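Local coordinates for protein PA0821 (Pseudomonas aeruginosa, PDB 7DRG) that probably serves as a type VI secretion immunity protein, an antitoxin that protects the cell from a putative VRR-NUC domain-containing effector, at residues 214-219 and 306-311. Sequence-based numbering, arbitrary orientation.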
loop_
_atom_site.group_PDB
_atom_site.type_symbol
_atom_site.label_atom_id
_atom_site.label_comp_id
_atom_site.label_asym_id
_atom_site.label_seq_id
_atom_site.Cartn_x
_atom_site.Cartn_y
_atom_site.Cartn_z
ATOM N N CYS B 214 18.437 15.913 -0.596
ATOM C CA CYS B 214 18.828 17.319 -0.568
ATOM C C CYS B 214 17.902 18.164 0.303
ATOM O O CYS B 214 18.322 19.228 0.771
ATOM C CB CYS B 214 18.902 17.883 -1.989
ATOM S SG CYS B 214 17.352 17.978 -2.873
ATOM N N LEU B 215 16.663 17.720 0.542
ATOM C CA LEU B 215 15.798 18.401 1.503
ATOM C C LEU B 215 16.131 18.012 2.937
ATOM O O LEU B 215 15.937 18.818 3.853
ATOM C CB LEU B 215 14.323 18.088 1.237
ATOM C CG LEU B 215 13.706 18.408 -0.123
ATOM C CD1 LEU B 215 12.190 18.246 -0.064
ATOM C CD2 LEU B 215 14.090 19.801 -0.576
ATOM N N LEU B 216 16.612 16.786 3.152
ATOM C CA LEU B 216 16.955 16.329 4.493
ATOM C C LEU B 216 18.272 16.919 4.985
ATOM O O LEU B 216 18.429 17.155 6.191
ATOM C CB LEU B 216 17.045 14.797 4.515
ATOM C CG LEU B 216 15.772 14.000 4.201
ATOM C CD1 LEU B 216 16.072 12.511 4.073
ATOM C CD2 LEU B 216 14.722 14.244 5.280
ATOM N N ALA B 217 19.198 17.200 4.062
ATOM C CA ALA B 217 20.617 17.316 4.397
ATOM C C ALA B 217 20.903 18.383 5.451
ATOM O O ALA B 217 21.791 18.201 6.293
ATOM C CB ALA B 217 21.417 17.601 3.126
ATOM N N ASN B 218 20.204 19.514 5.411
ATOM C CA ASN B 218 20.541 20.611 6.314
ATOM C C ASN B 218 19.386 20.990 7.233
ATOM O O ASN B 218 19.332 22.122 7.728
ATOM C CB ASN B 218 21.047 21.815 5.522
ATOM C CG ASN B 218 22.372 21.526 4.837
ATOM O OD1 ASN B 218 23.412 21.440 5.487
ATOM N ND2 ASN B 218 22.332 21.337 3.528
ATOM N N THR B 219 18.475 20.055 7.478
ATOM C CA THR B 219 17.472 20.222 8.512
ATOM C C THR B 219 18.123 20.112 9.890
ATOM O O THR B 219 19.164 19.466 10.040
ATOM C CB THR B 219 16.390 19.155 8.374
ATOM O OG1 THR B 219 16.985 17.859 8.512
ATOM C CG2 THR B 219 15.706 19.255 7.020
ATOM N N GLY B 306 12.405 14.240 10.651
ATOM C CA GLY B 306 11.301 15.028 10.167
ATOM C C GLY B 306 10.512 14.269 9.119
ATOM O O GLY B 306 10.675 13.064 8.912
ATOM N N SER B 307 9.646 15.004 8.436
ATOM C CA SER B 307 8.808 14.388 7.419
ATOM C C SER B 307 9.627 14.036 6.181
ATOM O O SER B 307 10.557 14.755 5.799
ATOM C CB SER B 307 7.655 15.318 7.060
ATOM O OG SER B 307 6.815 15.484 8.191
ATOM N N LEU B 308 9.298 12.894 5.579
ATOM C CA LEU B 308 9.918 12.472 4.331
ATOM C C LEU B 308 9.241 13.081 3.115
ATOM O O LEU B 308 9.884 13.242 2.071
ATOM C CB LEU B 308 9.882 10.946 4.221
ATOM C CG LEU B 308 10.873 10.234 5.144
ATOM C CD1 LEU B 308 10.465 8.792 5.365
ATOM C CD2 LEU B 308 12.277 10.320 4.552
ATOM N N HIS B 309 7.961 13.426 3.239
ATOM C CA HIS B 309 7.128 13.901 2.145
ATOM C C HIS B 309 6.490 15.234 2.517
ATOM O O HIS B 309 6.510 15.657 3.674
ATOM C CB HIS B 309 6.028 12.876 1.818
ATOM C CG HIS B 309 6.539 11.643 1.144
ATOM N ND1 HIS B 309 5.894 10.427 1.219
ATOM C CD2 HIS B 309 7.638 11.443 0.380
ATOM C CE1 HIS B 309 6.574 9.530 0.523
ATOM N NE2 HIS B 309 7.633 10.124 -0.001
ATOM N N GLY B 310 5.910 15.895 1.521
ATOM C CA GLY B 310 5.078 17.055 1.768
ATOM C C GLY B 310 3.746 16.671 2.395
ATOM O O GLY B 310 3.421 15.500 2.597
ATOM N N GLY B 311 2.956 17.696 2.707
ATOM C CA GLY B 311 1.660 17.464 3.322
ATOM C C GLY B 311 0.637 16.916 2.342
ATOM O O GLY B 311 0.720 17.120 1.132
#
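Leu-216 and Leu-308 meet by their methyl branches, CD1 of Leu-216 lying 4.4 Å from CD2 of Leu-308, where a short helix that runs into a type I beta turn (Leu-216 to Thr-219) packs against an irregular loop. The case illustrates how the ends of two leucines can join parts of a fold whose backbones stay apart: the CA atoms of Leu-216 and Leu-308 are 8.0 Å from each other. In Leu-216, chi1 (-63°) sets where the branch point lies, and CD1, anti to CA about CB-CG (chi2 172°), points on toward CD2 of Leu-308. Its other methyl, CD2, approaches the carbonyl O of Ser-307 at 4.2 Å, a loose van der Waals contact, and the whole interface buries just 88 Å².

Further out, Tyr-45 of strand 34-46 and Phe-222 also pack on Leu-216, while Ala-324 and Trp-327 of helix 321-328 pack on Leu-308, so the pair links the side of strand 34-46 to that of helix 321-328 within the region assigned to the type VI immunity family for VRR-NUC effectors. The loop is also held by hydrogen bonds to its surroundings, with Ser-307 OG hydrogen-bonded to Gly-321 N and the His-309 ring held by Glu-198 and Leu-319. On the helix side the turn is closed twice over: the carbonyl O of Leu-216 accepts from Thr-219 N at 3.2 Å and from Thr-219 OG1 at 2.8 Å, the hydroxyl oxygen tilted 18° from the carbonyl plane.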